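Local coordinates for protein DNA polymerase (Bacillus phage phi29, PDB 2PY5) that replicates the viral genome by protein-primed, highly processive DNA synthesis with strand displacement, and proofreads with a 3'-5' exonuclease, at residues F432-A435 with W436-T440; W327-N330 with V331-E334; L63-A66 with G67-I71; I119-S122 with L123-L126. The protein carries 2 engineered substitutions. All coordinates share one frame; numbering follows the deposited sequence.

Contact 1: F432-A435 with W436-T440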
# COMPACT_ATOMS: atom_id res chain seq x y z
N PHE F 432 2.70 5.65 17.00
CA PHE F 432 2.08 4.82 18.01
C PHE F 432 1.05 3.83 17.51
O PHE F 432 0.88 2.76 18.09
CB PHE F 432 1.52 5.71 19.12
CG PHE F 432 2.57 6.14 20.10
CD1 PHE F 432 3.34 7.27 19.86
CD2 PHE F 432 2.83 5.38 21.22
CE1 PHE F 432 4.32 7.65 20.77
CE2 PHE F 432 3.83 5.75 22.12
CZ PHE F 432 4.57 6.88 21.89
N ILE F 433 0.38 4.15 16.42
CA ILE F 433 -0.57 3.20 15.86
C ILE F 433 0.18 1.95 15.40
O ILE F 433 -0.22 0.82 15.72
CB ILE F 433 -1.44 3.80 14.77
CG1 ILE F 433 -2.46 4.79 15.36
CG2 ILE F 433 -2.19 2.68 13.99
CD1 ILE F 433 -3.13 5.68 14.33
N THR F 434 1.29 2.14 14.68
CA THR F 434 2.05 0.98 14.20
C THR F 434 2.79 0.27 15.36
O THR F 434 2.89 -0.96 15.37
CB THR F 434 3.01 1.32 13.08
OG1 THR F 434 4.02 2.22 13.55
CG2 THR F 434 2.27 1.93 11.89
N ALA F 435 3.22 1.04 16.38
CA ALA F 435 3.88 0.45 17.55
C ALA F 435 2.95 -0.47 18.32
O ALA F 435 3.31 -1.59 18.65
CB ALA F 435 4.46 1.55 18.47
N TRP F 436 1.73 -0.02 18.56
CA TRP F 436 0.77 -0.86 19.22
C TRP F 436 0.42 -2.09 18.37
O TRP F 436 0.16 -3.17 18.93
CB TRP F 436 -0.50 -0.05 19.53
CG TRP F 436 -0.41 0.79 20.78
CD1 TRP F 436 -0.57 2.15 20.88
CD2 TRP F 436 -0.23 0.31 22.12
NE1 TRP F 436 -0.46 2.54 22.20
CE2 TRP F 436 -0.27 1.44 22.98
CE3 TRP F 436 -0.05 -0.96 22.68
CZ2 TRP F 436 -0.10 1.32 24.34
CZ3 TRP F 436 0.10 -1.06 24.04
CH2 TRP F 436 0.08 0.08 24.86
N ALA F 437 0.36 -1.94 17.04
CA ALA F 437 0.08 -3.05 16.15
C ALA F 437 1.20 -4.11 16.28
O ALA F 437 0.94 -5.31 16.45
CB ALA F 437 -0.03 -2.58 14.76
N ARG F 438 2.45 -3.65 16.27
CA ARG F 438 3.57 -4.56 16.45
C ARG F 438 3.49 -5.25 17.81
O ARG F 438 3.71 -6.46 17.92
CB ARG F 438 4.92 -3.84 16.33
CG ARG F 438 5.26 -3.42 14.96
CD ARG F 438 6.71 -2.93 14.85
NE ARG F 438 6.92 -1.68 15.57
CZ ARG F 438 6.54 -0.48 15.15
NH1 ARG F 438 5.95 -0.32 13.98
NH2 ARG F 438 6.79 0.59 15.88
N TYR F 439 3.19 -4.48 18.85
CA TYR F 439 3.05 -5.00 20.19
C TYR F 439 2.02 -6.13 20.23
O TYR F 439 2.24 -7.17 20.85
CB TYR F 439 2.64 -3.86 21.15
CG TYR F 439 2.38 -4.30 22.55
CD1 TYR F 439 3.40 -4.35 23.48
CD2 TYR F 439 1.10 -4.67 22.96
CE1 TYR F 439 3.17 -4.76 24.77
CE2 TYR F 439 0.85 -5.08 24.26
CZ TYR F 439 1.90 -5.12 25.15
OH TYR F 439 1.69 -5.53 26.47
N THR F 440 0.88 -5.90 19.58
CA THR F 440 -0.17 -6.90 19.56
C THR F 440 0.32 -8.23 19.01
O THR F 440 0.07 -9.29 19.60
CB THR F 440 -1.34 -6.42 18.72
OG1 THR F 440 -1.86 -5.20 19.29
CG2 THR F 440 -2.43 -7.48 18.66
O HOH W 1 6.35 3.22 14.76

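Contact 2: W327-N330 with V331-E334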
# COMPACT_ATOMS: atom_id res chain seq x y z
N TRP F 327 15.51 5.81 17.88
CA TRP F 327 14.41 6.58 18.45
C TRP F 327 13.23 5.63 18.55
O TRP F 327 12.75 5.14 17.52
CB TRP F 327 14.06 7.75 17.55
CG TRP F 327 15.10 8.79 17.49
CD1 TRP F 327 16.29 8.72 16.83
CD2 TRP F 327 15.06 10.08 18.11
NE1 TRP F 327 17.00 9.89 16.99
CE2 TRP F 327 16.26 10.74 17.76
CE3 TRP F 327 14.12 10.76 18.89
CZ2 TRP F 327 16.55 12.04 18.20
CZ3 TRP F 327 14.42 12.04 19.34
CH2 TRP F 327 15.62 12.66 18.99
N LEU F 328 12.76 5.38 19.78
CA LEU F 328 11.74 4.36 20.05
C LEU F 328 10.57 4.92 20.81
O LEU F 328 10.75 5.59 21.82
CB LEU F 328 12.33 3.20 20.88
CG LEU F 328 13.53 2.46 20.26
CD1 LEU F 328 14.08 1.47 21.24
CD2 LEU F 328 13.10 1.76 19.00
N SER F 329 9.36 4.60 20.35
CA SER F 329 8.18 4.80 21.18
C SER F 329 8.35 4.02 22.49
O SER F 329 9.07 3.02 22.55
CB SER F 329 6.93 4.31 20.44
OG SER F 329 6.86 2.88 20.39
N ASN F 330 7.64 4.41 23.54
CA ASN F 330 7.74 3.66 24.79
C ASN F 330 7.29 2.19 24.64
O ASN F 330 7.77 1.31 25.34
CB ASN F 330 7.00 4.35 25.96
CG ASN F 330 5.52 4.58 25.68
OD1 ASN F 330 5.16 5.55 25.01
ND2 ASN F 330 4.66 3.71 26.23
N VAL F 331 6.35 1.96 23.72
CA VAL F 331 5.85 0.63 23.45
C VAL F 331 7.02 -0.23 22.89
O VAL F 331 7.27 -1.34 23.35
CB VAL F 331 4.71 0.67 22.43
CG1 VAL F 331 4.29 -0.74 22.06
CG2 VAL F 331 3.49 1.44 23.01
N ASP F 332 7.70 0.30 21.89
CA ASP F 332 8.84 -0.42 21.29
C ASP F 332 10.01 -0.56 22.26
O ASP F 332 10.69 -1.61 22.29
CB ASP F 332 9.32 0.28 20.01
CG ASP F 332 8.29 0.23 18.91
OD1 ASP F 332 7.97 -0.87 18.45
OD2 ASP F 332 7.83 1.31 18.45
N LEU F 333 10.24 0.47 23.06
CA LEU F 333 11.34 0.48 24.03
C LEU F 333 11.10 -0.59 25.11
O LEU F 333 12.02 -1.33 25.49
CB LEU F 333 11.46 1.87 24.66
CG LEU F 333 12.51 1.97 25.77
CD1 LEU F 333 13.91 1.69 25.23
CD2 LEU F 333 12.44 3.33 26.44
N GLU F 334 9.87 -0.70 25.62
CA GLU F 334 9.62 -1.72 26.62
C GLU F 334 9.73 -3.14 26.04
O GLU F 334 10.22 -4.05 26.71
CB GLU F 334 8.29 -1.49 27.31
CG GLU F 334 8.30 -0.20 28.17
CD GLU F 334 9.39 -0.14 29.28
OE1 GLU F 334 9.86 -1.17 29.82
OE2 GLU F 334 9.78 1.00 29.62
O HOH W 2 9.30 3.38 17.67

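Contact 3: L63-A66 with G67-I71. Engineered in segment 63-66: Ala66 (natural residue Asp). With nucleotides of chain A; nucleotides of chain B.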
# COMPACT_ATOMS: atom_id res chain seq x y z
N LEU F 63 -1.12 5.37 -13.56
CA LEU F 63 -0.62 6.48 -14.34
C LEU F 63 0.89 6.44 -14.59
O LEU F 63 1.34 6.97 -15.60
CB LEU F 63 -1.03 7.80 -13.64
CG LEU F 63 -0.65 9.09 -14.35
CD1 LEU F 63 -1.36 9.22 -15.68
CD2 LEU F 63 -0.88 10.30 -13.45
N LYS F 64 1.64 5.83 -13.69
CA LYS F 64 3.10 5.65 -13.83
C LYS F 64 3.44 4.97 -15.16
O LYS F 64 4.54 5.14 -15.68
CB LYS F 64 3.60 4.80 -12.67
CG LYS F 64 5.07 4.66 -12.56
CD LYS F 64 5.41 4.09 -11.21
CE LYS F 64 6.89 3.87 -11.03
NZ LYS F 64 7.69 5.12 -11.16
N PHE F 65 2.50 4.17 -15.67
CA PHE F 65 2.69 3.49 -16.96
C PHE F 65 2.19 4.38 -18.12
O PHE F 65 2.99 4.87 -18.89
CB PHE F 65 1.99 2.13 -16.96
CG PHE F 65 2.21 1.35 -18.22
CD1 PHE F 65 3.41 0.68 -18.43
CD2 PHE F 65 1.24 1.34 -19.20
CE1 PHE F 65 3.62 -0.01 -19.63
CE2 PHE F 65 1.46 0.64 -20.40
CZ PHE F 65 2.64 -0.02 -20.59
N ALA F 66 0.88 4.60 -18.22
CA ALA F 66 0.34 5.40 -19.33
C ALA F 66 0.97 6.79 -19.40
O ALA F 66 1.22 7.31 -20.48
CB ALA F 66 -1.19 5.53 -19.21
N GLY F 67 1.20 7.39 -18.23
CA GLY F 67 1.81 8.70 -18.12
C GLY F 67 3.11 8.86 -18.86
O GLY F 67 3.39 9.94 -19.38
N ALA F 68 3.92 7.81 -18.91
CA ALA F 68 5.18 7.84 -19.66
C ALA F 68 4.93 8.13 -21.14
O ALA F 68 5.66 8.93 -21.75
CB ALA F 68 5.94 6.55 -19.51
N PHE F 69 3.89 7.52 -21.68
CA PHE F 69 3.52 7.71 -23.07
C PHE F 69 3.03 9.13 -23.33
O PHE F 69 3.38 9.75 -24.35
CB PHE F 69 2.51 6.65 -23.53
CG PHE F 69 3.09 5.27 -23.57
CD1 PHE F 69 3.19 4.50 -22.40
CD2 PHE F 69 3.58 4.73 -24.75
CE1 PHE F 69 3.76 3.23 -22.45
CE2 PHE F 69 4.11 3.48 -24.77
CZ PHE F 69 4.19 2.73 -23.63
N ILE F 70 2.23 9.65 -22.40
CA ILE F 70 1.68 11.00 -22.49
C ILE F 70 2.78 12.04 -22.46
O ILE F 70 2.80 12.96 -23.27
CB ILE F 70 0.66 11.22 -21.35
CG1 ILE F 70 -0.59 10.38 -21.59
CG2 ILE F 70 0.29 12.70 -21.19
CD1 ILE F 70 -1.47 10.25 -20.39
N ILE F 71 3.72 11.90 -21.52
CA ILE F 71 4.82 12.87 -21.40
C ILE F 71 5.77 12.80 -22.61
O ILE F 71 6.21 13.84 -23.11
CB ILE F 71 5.53 12.78 -20.04
CG1 ILE F 71 4.56 13.17 -18.92
CG2 ILE F 71 6.71 13.76 -19.99
CD1 ILE F 71 5.15 13.06 -17.53
P DT A 7 -2.73 -3.27 -18.95
OP1 DT A 7 -4.00 -2.90 -19.59
OP2 DT A 7 -2.60 -4.57 -18.26
O5' DT A 7 -1.54 -3.24 -20.01
C5' DT A 7 -1.27 -2.08 -20.78
C4' DT A 7 -0.10 -2.40 -21.70
O4' DT A 7 1.04 -2.78 -20.91
C3' DT A 7 -0.30 -3.57 -22.66
O3' DT A 7 -0.97 -3.19 -23.88
C2' DT A 7 1.14 -3.96 -22.95
C1' DT A 7 1.83 -3.72 -21.62
N1 DT A 7 2.00 -4.96 -20.77
C2 DT A 7 3.10 -5.74 -21.01
O2 DT A 7 3.93 -5.48 -21.87
N3 DT A 7 3.21 -6.84 -20.22
C4 DT A 7 2.35 -7.23 -19.22
O4 DT A 7 2.55 -8.26 -18.55
C5 DT A 7 1.21 -6.37 -19.01
C7 DT A 7 0.21 -6.71 -17.95
C6 DT A 7 1.08 -5.28 -19.78
P DT A 6 -3.28 -3.43 -13.20
OP1 DT A 6 -4.66 -3.00 -13.39
OP2 DT A 6 -2.91 -4.85 -13.19
O5' DT A 6 -2.38 -2.82 -14.38
C5' DT A 6 -2.64 -1.52 -14.89
C4' DT A 6 -1.54 -1.19 -15.87
O4' DT A 6 -0.26 -1.16 -15.20
C3' DT A 6 -1.37 -2.24 -16.96
O3' DT A 6 -2.30 -2.03 -18.02
C2' DT A 6 0.08 -2.04 -17.38
C1' DT A 6 0.76 -1.51 -16.12
N1 DT A 6 1.62 -2.51 -15.42
C2 DT A 6 2.86 -2.10 -14.99
O2 DT A 6 3.29 -0.98 -15.14
N3 DT A 6 3.59 -3.09 -14.37
C4 DT A 6 3.20 -4.40 -14.13
O4 DT A 6 3.93 -5.19 -13.55
C5 DT A 6 1.87 -4.74 -14.58
C7 DT A 6 1.34 -6.12 -14.38
C6 DT A 6 1.15 -3.79 -15.21
P DT B 5 15.29 7.36 -8.88
OP1 DT B 5 16.33 6.82 -7.97
OP2 DT B 5 15.08 8.83 -8.99
O5' DT B 5 15.59 6.85 -10.36
C5' DT B 5 15.91 5.50 -10.61
C4' DT B 5 15.61 5.13 -12.05
O4' DT B 5 14.17 5.10 -12.27
C3' DT B 5 16.13 6.10 -13.10
O3' DT B 5 16.53 5.36 -14.24
C2' DT B 5 14.94 7.01 -13.40
C1' DT B 5 13.81 6.01 -13.29
N1 DT B 5 12.49 6.56 -12.85
C2 DT B 5 11.35 6.24 -13.57
O2 DT B 5 11.31 5.52 -14.57
N3 DT B 5 10.21 6.79 -13.02
C4 DT B 5 10.10 7.59 -11.90
O4 DT B 5 9.01 8.00 -11.52
C5 DT B 5 11.33 7.87 -11.21
C7 DT B 5 11.34 8.73 -9.99
C6 DT B 5 12.46 7.35 -11.71

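Contact 4: I119-S122 with L123-L126. With nucleotides of chain A.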
# COMPACT_ATOMS: atom_id res chain seq x y z
N ILE F 119 -4.83 15.00 -15.60
CA ILE F 119 -4.80 13.57 -15.67
C ILE F 119 -4.35 13.02 -14.33
O ILE F 119 -3.25 13.35 -13.84
CB ILE F 119 -3.84 13.09 -16.78
CG1 ILE F 119 -4.12 13.85 -18.09
CG2 ILE F 119 -4.02 11.58 -17.02
CD1 ILE F 119 -3.24 13.45 -19.27
N TYR F 120 -5.18 12.16 -13.76
CA TYR F 120 -4.96 11.56 -12.46
C TYR F 120 -4.74 10.04 -12.54
O TYR F 120 -5.00 9.41 -13.56
CB TYR F 120 -6.16 11.83 -11.59
CG TYR F 120 -6.41 13.28 -11.26
CD1 TYR F 120 -7.54 13.92 -11.74
CD2 TYR F 120 -5.57 13.99 -10.42
CE1 TYR F 120 -7.80 15.23 -11.41
CE2 TYR F 120 -5.81 15.31 -10.10
CZ TYR F 120 -6.94 15.92 -10.59
OH TYR F 120 -7.23 17.24 -10.28
N ASP F 121 -4.30 9.47 -11.42
CA ASP F 121 -4.12 8.02 -11.28
C ASP F 121 -5.31 7.41 -10.53
O ASP F 121 -5.46 7.62 -9.30
CB ASP F 121 -2.81 7.76 -10.52
CG ASP F 121 -2.39 6.32 -10.53
OD1 ASP F 121 -3.02 5.50 -11.26
OD2 ASP F 121 -1.40 6.00 -9.82
N SER F 122 -6.14 6.62 -11.22
CA SER F 122 -7.22 5.90 -10.52
C SER F 122 -6.68 4.85 -9.54
O SER F 122 -7.38 4.45 -8.61
CB SER F 122 -8.22 5.27 -11.48
OG SER F 122 -7.58 4.47 -12.45
N LEU F 123 -5.42 4.43 -9.70
CA LEU F 123 -4.81 3.51 -8.71
C LEU F 123 -4.68 4.15 -7.33
O LEU F 123 -4.68 3.44 -6.29
CB LEU F 123 -3.45 3.00 -9.19
CG LEU F 123 -2.81 1.87 -8.39
CD1 LEU F 123 -3.63 0.61 -8.35
CD2 LEU F 123 -1.41 1.58 -8.95
N LYS F 124 -4.58 5.48 -7.28
CA LYS F 124 -4.48 6.19 -6.00
C LYS F 124 -5.85 6.23 -5.29
O LYS F 124 -5.92 6.33 -4.07
CB LYS F 124 -3.94 7.60 -6.21
CG LYS F 124 -2.51 7.65 -6.81
CD LYS F 124 -1.46 7.23 -5.82
CE LYS F 124 -0.07 7.30 -6.44
NZ LYS F 124 0.13 6.32 -7.53
N LYS F 125 -6.91 6.18 -6.10
CA LYS F 125 -8.29 6.14 -5.62
C LYS F 125 -8.74 4.72 -5.24
O LYS F 125 -9.43 4.53 -4.24
CB LYS F 125 -9.19 6.68 -6.72
CG LYS F 125 -9.00 8.15 -7.01
CD LYS F 125 -10.10 9.00 -6.47
CE LYS F 125 -10.32 8.80 -4.99
NZ LYS F 125 -11.30 9.73 -4.37
N LEU F 126 -8.34 3.75 -6.06
CA LEU F 126 -8.76 2.37 -6.01
C LEU F 126 -7.49 1.52 -6.08
O LEU F 126 -7.08 1.09 -7.15
CB LEU F 126 -9.72 2.08 -7.18
CG LEU F 126 -11.01 2.92 -7.19
CD1 LEU F 126 -11.65 2.87 -8.61
CD2 LEU F 126 -11.98 2.45 -6.11
P DT A 5 -0.90 -4.57 -7.21
OP1 DT A 5 -1.72 -3.96 -6.14
OP2 DT A 5 -0.76 -6.04 -7.30
O5' DT A 5 -1.46 -4.04 -8.63
C5' DT A 5 -1.90 -2.71 -8.77
C4' DT A 5 -1.36 -2.14 -10.05
O4' DT A 5 0.05 -1.98 -9.89
C3' DT A 5 -1.52 -3.01 -11.28
O3' DT A 5 -2.74 -2.68 -11.89
C2' DT A 5 -0.34 -2.64 -12.15
C1' DT A 5 0.67 -2.10 -11.15
N1 DT A 5 1.83 -2.96 -10.92
C2 DT A 5 3.07 -2.42 -11.11
O2 DT A 5 3.24 -1.27 -11.51
N3 DT A 5 4.09 -3.29 -10.87
C4 DT A 5 3.98 -4.60 -10.43
O4 DT A 5 4.98 -5.28 -10.24
C5 DT A 5 2.65 -5.10 -10.23
C7 DT A 5 2.43 -6.50 -9.76
C6 DT A 5 1.64 -4.27 -10.48

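Contact 1: F432-A435 with W436-T440
The Arg438 guanidinium lies flat over the backbone one turn earlier: one face rests on Thr434 O and Ala435 CA, both off toward the rim of the group, with NH2 3.4 Å from Ala435 CA. At its edge, in plane, sits water 1, which accepts from Arg438 NH2 at 2.9 Å and donates to Thr434 OG1 at 2.8 Å. The Phe432 ring presents its edge to the indole, Phe432 CD2 standing 4.5 Å from Trp436 NE1. One face of the Tyr439 ring carries Trp436 CZ3 near its rim. A bend at chi3 (-68°) folds the Arg438 chain back alongside Thr434, the two side chains pointing the same way. Beneath them run regular i to i+4 helix bonds. Thr440 OG1 and Thr440 N both donate to Trp436 O, from opposite faces of its plane.

The outer partners are Gly228 O for Arg438 NH1, Arg227 O for Thr434 OG1 and Leu262 O for Trp436 NE1; Asp332 forms a salt bridge with Arg438 NH2. Thr434 and Arg438 are both probably involved in binding template-primer structures, and the chemistry implies a buried arginine held in orientation by carbonyls, a carboxylate and water, its positive charge probably offset in part by Asp332.

Contact 2: W327-N330 with V331-E334
Ser329 and Asp332 grip each other by two hydrogen bonds at the start of helix 330-339. Ser329 is the N-cap: its OG accepts from Asp332 N at 3.1 Å, almost straight at 169°, and the same hydroxyl donates to Asp332 OD2 at 2.7 Å, meeting that oxygen from above the carboxylate plane. With chi1 at 74°, OG sits between the backbone N and the carbonyl carbon of Ser329, turned back over the first turn where the amide of Asp332 can reach it. Water 2 adds a further link, accepting from Ser329 N and donating to Asp332 OD2 at 2.7 Å.

The backbone bonds carry the chain into the helix. Leu333 N reaches Ser329 O at 2.9 Å, and Glu334 N reaches Asn330 O at the same length.

Apolar contact comes from Leu328, the residue before the cap. Its side chain crosses that of Leu333 at about a right angle, CD1 to CD1 at 4.0 Å, and CD2 comes within 4.2 Å of Asp332 CB.

This is the passage from strand 324-329 into helix 330-339. Leu328 pairs through its backbone with Gln286 of strand 283-294, and Asn330 OD1 accepts from His284 N of that same strand. The neighbouring helix 427-447 packs against the turn through Phe432, Ala435 and Tyr439.

Contact 3: L63-A66 with G67-I71
Leu63 and Gly67 meet across the opening turn of helix 63-76, which carries the Exo II motif of B-family polymerases and packs on the mixed sheet of the exonuclease domain, Ala66 and Ile70 against strands 8-15 and 57-60. Gly67 N donates to Leu63 O over a short 2.7 Å, bent at 138°, and Leu63 CD1 packs 4.0 Å from Gly67 CA.

Ala68 N turns to Phe65 O at 3.1 Å, an i to i+3 bond that enters above the carbonyl plane. Phe69 N makes a weak bond to Ala66 O; Ala66 is engineered, aspartate in the natural protein. The Phe69 ring has Phe65 O and Ala66 O at its edge, in plane, and its CE1 lies over one face of the Phe65 ring, the planes inclined at 53°. Ile70 N restores the i to i+4 pattern by bonding to Ala66 O.

The opposite face of Phe65, a residue that binds single-stranded DNA and is essential for exonucleolysis, carries C2' of DT6 of chain A. Swung anti to the backbone N (chi1 -177°), the ring reaches along the strand to the next sugar, its CZ lying 3.2 Å from O4' of DT7 of chain A.

Contact 4: I119-S122 with L123-L126
Both carboxylate oxygens of Asp121 are engaged by the first turn of helix 122-125. OD1 accepts from Leu123 N at 3.1 Å, a capping bond that comes in from well above the carboxylate plane. OD2 forms a salt bridge with Lys124 NZ at 2.8 Å, met nearly along its C-O axis. Bends at chi2 and chi4 curl the Lys124 chain back across the aspartate, bringing CG within 3.6 Å of OD2 as well. The backbone adds Lys124 N to Asp121 O at 3.1 Å, with the donor above the carbonyl plane. Ser122 O takes Leu126 N at 2.8 Å almost head-on, and a weak bond from Lys125 N.

The second shell fixes these groups in place. Asp121 OD1 probably also accepts from Leu63 N, Lys124 NZ donates to Trp100 O and makes a cation-pi contact with Tyr101, and Ser122 OG bonds to His61 ND1. Lys125 points elsewhere, its NZ bonded to Arg187 O and in a salt bridge with Asp193.

Leu123 carries the turn to the DNA: both of its methyls lie along the sugar of DT5 of chain A, CD1 3.8 Å from C5'. Ser122 and Leu123 bind single-stranded DNA and are essential for exonucleolysis. The whole is an aspartate N-cap where strand 113-121 of the exonuclease sheet passes into a short helix, forming part of the single-stranded DNA-binding site.

The four contacts form two pairs. Contacts 1 and 2, in the polymerization region, have centres 10 Å apart and are joined by the salt bridge of Arg438 NH2 with Asp332 OD2 at 2.9 Å. Contact 1 lies beside Tyr254 and Tyr390, both probably involved in nucleotide selection, with the Ala437 side chain about 3 Å from that of Tyr254. Contacts 3 and 4, in the exonuclease region, are 13 Å apart between centres; Leu63 and Ile70 pack on Ile119. This pair meets consecutive nucleotides of DNA chain A, DT5 at contact 4, DT6 and DT7 at contact 3, which also holds engineered position 66 of the exonuclease site. The centres of contacts 1 and 3 are 37 Å apart.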